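Phospho-2-dehydro-3-deoxyheptonate aldolase (Francisella tularensis, PDB 3TQK) probably catalyses the condensation of phosphoenolpyruvate with D-erythrose 4-phosphate to 3-deoxy-D-arabino-heptulosonate 7-phosphate, the first step of chorismate biosynthesis. Local coordinates at residues D263-N268 and S274-V279; S278-I283 and V331-M336. All coordinates share one frame; numbering follows the deposited sequence.

Contact 1 (D263-N268 and S274-V279); sequences DCSHGN and SKQISV. With MN (manganese (II) ion), chain B.
Gln276 and Val279, one helical turn apart, receive the bend of chain at Cys264, and the tight part of the contact lies there. CG of Gln276 rests on the carbonyl oxygen O of Cys264 at 3.6 Å, while the Val279 methyl CG1 reaches CA of Cys264 at 4.0 Å. The second methyl reaches further along the chain, where CG2 of Val279 lies 3.6 Å from O of Asn268. With CG1 anti to the backbone N (chi1 169°), the two methyls of Val279 are divided between these two residues. Beyond CG the Gln276 chain runs extended, carrying its amide alongside Ser265, whose CB is 3.7 Å from OE1 of Gln276. The polar ends are satisfied elsewhere: OE1 of Gln276 accepts from the backbone N of Glu299, and the Ser265 hydroxyl bonds the Glu299 carboxylate.

The other side of the bend is looser: partly exposed His266 points away from the helix toward the metal. Its ND1 donates to OD2 of Asp263 over 2.7 Å, meeting the syn side 25° out of the carboxylate plane, while NE2 of His266 binds manganese at 2.2 Å. OD1 of Asp263 accepts from Ser265 N, closing an Asx turn. Cys58, Glu299 and Asp322 also bind this manganese, at the mouth of a TIM barrel.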
# COMPACT_ATOMS: atom_id res chain seq x y z
N ASP A 263 -9.05 -0.02 18.73
CA ASP A 263 -7.70 -0.27 19.24
C ASP A 263 -7.51 0.59 20.47
O ASP A 263 -7.62 1.81 20.38
CB ASP A 263 -6.67 0.11 18.16
CG ASP A 263 -5.26 -0.41 18.47
OD1 ASP A 263 -4.96 -0.73 19.65
OD2 ASP A 263 -4.43 -0.47 17.53
N CYS A 264 -7.24 -0.01 21.63
CA CYS A 264 -6.95 0.77 22.83
C CYS A 264 -5.54 1.38 22.80
O CYS A 264 -5.24 2.27 23.61
CB CYS A 264 -7.07 -0.07 24.10
SG CYS A 264 -8.67 -0.82 24.32
N SER A 265 -4.69 0.90 21.90
CA SER A 265 -3.28 1.27 21.85
C SER A 265 -2.98 2.21 20.67
O SER A 265 -3.88 2.87 20.15
CB SER A 265 -2.43 -0.00 21.76
OG SER A 265 -1.09 0.25 22.12
N HIS A 266 -1.72 2.26 20.27
CA HIS A 266 -1.24 3.11 19.16
C HIS A 266 -1.78 4.54 19.25
O HIS A 266 -1.57 5.20 20.27
CB HIS A 266 -1.53 2.43 17.82
CG HIS A 266 -0.96 1.05 17.73
ND1 HIS A 266 -1.74 -0.08 17.84
CD2 HIS A 266 0.32 0.63 17.61
CE1 HIS A 266 -0.96 -1.15 17.76
NE2 HIS A 266 0.29 -0.75 17.63
N GLY A 267 -2.47 5.01 18.22
CA GLY A 267 -2.94 6.40 18.21
C GLY A 267 -3.95 6.76 19.29
O GLY A 267 -4.04 7.93 19.69
N ASN A 268 -4.70 5.78 19.79
CA ASN A 268 -5.73 6.08 20.80
C ASN A 268 -5.16 6.24 22.21
O ASN A 268 -5.62 7.08 22.98
CB ASN A 268 -6.85 5.03 20.77
CG ASN A 268 -7.90 5.32 19.71
OD1 ASN A 268 -8.52 4.41 19.15
ND2 ASN A 268 -8.11 6.59 19.43
N SER A 274 0.14 2.88 29.57
CA SER A 274 -0.63 3.10 30.80
C SER A 274 -1.93 3.88 30.58
O SER A 274 -2.64 4.20 31.54
CB SER A 274 0.23 3.84 31.82
OG SER A 274 0.59 5.12 31.32
N LYS A 275 -2.21 4.23 29.32
CA LYS A 275 -3.46 4.88 28.94
C LYS A 275 -4.46 3.89 28.34
O LYS A 275 -5.64 4.22 28.21
CB LYS A 275 -3.21 6.01 27.92
CG LYS A 275 -2.50 7.23 28.47
CD LYS A 275 -3.44 8.15 29.27
CE LYS A 275 -3.97 9.34 28.43
NZ LYS A 275 -4.42 10.48 29.30
N GLN A 276 -4.00 2.69 27.97
CA GLN A 276 -4.88 1.69 27.32
C GLN A 276 -6.10 1.42 28.17
O GLN A 276 -7.23 1.40 27.67
CB GLN A 276 -4.13 0.37 27.05
CG GLN A 276 -3.14 0.43 25.89
CD GLN A 276 -2.57 -0.93 25.51
OE1 GLN A 276 -3.27 -1.77 24.94
NE2 GLN A 276 -1.30 -1.17 25.84
N ILE A 277 -5.87 1.25 29.47
CA ILE A 277 -6.92 0.93 30.43
C ILE A 277 -7.94 2.06 30.58
O ILE A 277 -9.08 1.80 30.93
CB ILE A 277 -6.33 0.55 31.83
CG1 ILE A 277 -7.34 -0.29 32.63
CG2 ILE A 277 -5.89 1.79 32.62
CD1 ILE A 277 -6.77 -0.92 33.90
N SER A 278 -7.54 3.30 30.33
CA SER A 278 -8.48 4.41 30.47
C SER A 278 -9.28 4.59 29.19
O SER A 278 -10.46 4.93 29.24
CB SER A 278 -7.77 5.70 30.91
OG SER A 278 -7.13 6.34 29.83
N VAL A 279 -8.66 4.34 28.04
CA VAL A 279 -9.39 4.24 26.77
C VAL A 279 -10.41 3.09 26.86
O VAL A 279 -11.56 3.26 26.46
CB VAL A 279 -8.45 4.02 25.57
CG1 VAL A 279 -9.25 3.63 24.30
CG2 VAL A 279 -7.61 5.27 25.32
MN MN B . 2.19 -1.88 17.99

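Contact 2 (S278-I283 and V331-M336); sequences SVLADI and VKMLEM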
# COMPACT_ATOMS: atom_id res chain seq x y z
N SER A 278 -7.54 3.30 30.33
CA SER A 278 -8.48 4.41 30.47
C SER A 278 -9.28 4.59 29.19
O SER A 278 -10.46 4.93 29.24
CB SER A 278 -7.77 5.70 30.91
OG SER A 278 -7.13 6.34 29.83
N VAL A 279 -8.66 4.34 28.04
CA VAL A 279 -9.39 4.24 26.77
C VAL A 279 -10.41 3.09 26.86
O VAL A 279 -11.56 3.26 26.46
CB VAL A 279 -8.45 4.02 25.57
CG1 VAL A 279 -9.25 3.63 24.30
CG2 VAL A 279 -7.61 5.27 25.32
N LEU A 280 -10.00 1.95 27.42
CA LEU A 280 -10.91 0.81 27.61
C LEU A 280 -12.09 1.14 28.53
O LEU A 280 -13.21 0.68 28.28
CB LEU A 280 -10.15 -0.40 28.16
CG LEU A 280 -10.96 -1.70 28.21
CD1 LEU A 280 -11.42 -2.13 26.82
CD2 LEU A 280 -10.15 -2.79 28.85
N ALA A 281 -11.86 1.94 29.56
CA ALA A 281 -12.93 2.36 30.47
C ALA A 281 -14.04 3.11 29.73
O ALA A 281 -15.21 2.91 30.02
CB ALA A 281 -12.37 3.23 31.60
N ASP A 282 -13.65 3.97 28.80
CA ASP A 282 -14.62 4.70 27.96
C ASP A 282 -15.37 3.72 27.05
O ASP A 282 -16.58 3.83 26.86
CB ASP A 282 -13.88 5.76 27.13
CG ASP A 282 -14.82 6.76 26.47
OD1 ASP A 282 -15.53 6.37 25.51
OD2 ASP A 282 -14.82 7.94 26.86
N ILE A 283 -14.63 2.77 26.49
CA ILE A 283 -15.23 1.78 25.58
C ILE A 283 -16.21 0.85 26.32
O ILE A 283 -17.26 0.50 25.78
CB ILE A 283 -14.13 0.95 24.87
CG1 ILE A 283 -13.32 1.85 23.93
CG2 ILE A 283 -14.74 -0.21 24.10
CD1 ILE A 283 -12.11 1.19 23.34
N VAL A 331 -5.49 -8.96 32.67
CA VAL A 331 -6.59 -9.66 33.35
C VAL A 331 -7.63 -8.67 33.86
O VAL A 331 -8.83 -8.91 33.75
CB VAL A 331 -6.08 -10.55 34.51
CG1 VAL A 331 -7.24 -11.04 35.36
CG2 VAL A 331 -5.28 -11.73 33.97
N LYS A 332 -7.18 -7.54 34.41
CA LYS A 332 -8.11 -6.51 34.88
C LYS A 332 -8.96 -5.98 33.73
O LYS A 332 -10.14 -5.70 33.89
CB LYS A 332 -7.39 -5.34 35.55
CG LYS A 332 -7.33 -5.43 37.07
CD LYS A 332 -6.04 -6.10 37.57
CE LYS A 332 -4.97 -5.08 37.95
NZ LYS A 332 -5.10 -4.61 39.36
N MSE A 333 -8.33 -5.82 32.58
CA MSE A 333 -9.00 -5.31 31.41
C MSE A 333 -10.05 -6.31 30.91
O MSE A 333 -11.14 -5.91 30.53
CB MSE A 333 -7.97 -4.96 30.33
CG MSE A 333 -7.09 -3.79 30.75
SE MSE A 333 -5.55 -3.49 29.61
CE MSE A 333 -6.43 -2.39 28.25
N LEU A 334 -9.74 -7.60 30.97
CA LEU A 334 -10.72 -8.63 30.62
C LEU A 334 -11.90 -8.59 31.60
O LEU A 334 -13.06 -8.63 31.19
CB LEU A 334 -10.07 -10.02 30.58
CG LEU A 334 -8.99 -10.26 29.51
CD1 LEU A 334 -8.27 -11.58 29.78
CD2 LEU A 334 -9.56 -10.25 28.09
N GLU A 335 -11.60 -8.46 32.90
CA GLU A 335 -12.65 -8.31 33.91
C GLU A 335 -13.57 -7.15 33.54
O GLU A 335 -14.79 -7.28 33.56
CB GLU A 335 -12.05 -8.09 35.31
CG GLU A 335 -11.38 -9.32 35.94
CD GLU A 335 -10.57 -9.00 37.20
OE1 GLU A 335 -10.77 -7.90 37.79
OE2 GLU A 335 -9.73 -9.83 37.61
N MSE A 336 -12.98 -6.01 33.19
CA MSE A 336 -13.75 -4.82 32.83
C MSE A 336 -14.64 -5.07 31.63
O MSE A 336 -15.79 -4.63 31.61
CB MSE A 336 -12.83 -3.65 32.52
CG MSE A 336 -12.15 -3.05 33.73
SE MSE A 336 -10.64 -1.97 33.18
CE MSE A 336 -11.62 -0.47 32.40
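Leu280 drives one methyl into the side of selenomethionine Met333, whereas Ala281 offers a small surface to the end of selenomethionine Met336. The side chains that meet are all apolar, and they pack in two ways. The first is branch against chain: CD2 of Leu280 stands 3.4 Å from CB of Met333, tighter than usual for two carbons, and the two side chains cross obliquely. Its chi1 of -172°, which sets CG opposite the backbone N, aims the leucine at helix 327-344. The bend of Met333 at chi3 (85°) then returns its methyl to the same branch, with CE of Met333 3.8 Å from CD2 of Leu280. One leucine methyl is thus touched by both the root and the end of the selenomethionine.

The second is a methyl laid on the opposite helix, over both backbone and side chain: CE of Met336 is 3.7 Å from CA of Ala281. The same CE of Met336 also touches CB of Ala281 (3.9 Å). Ala281 is exposed, so this half lies nearer the surface than the buried Leu280 and Met333.

The two helical segments run almost parallel, their axes 11° apart in direction and 10.6 Å apart at closest approach. Inward, Met333 touches Ile298 and Ile283 touches Ile293 and Val296, all on strand 293-299; on its far flank helix 327-344 meets helix 63-80 through Leu334 and Phe80.

How the contacts relate
Followed from the N terminus, the chain leaves barrel strand 260-263, passes through the metal-site bend and enters helix 276-289; contact 1 closes this short loop, with only five residues between its segments. Contact 2 starts on the same helix, sharing Ser278 and Val279, and closes a longer excursion through strand 293-299 to helix 327-344. The loops therefore follow in series, overlapping by those two residues, without nesting. Side chains join them directly: CE of Met333 lies 3.8 Å from CB of Gln276, and Cys264 touches Leu280. Together they tie the end of the seventh barrel strand to two successive outer helices.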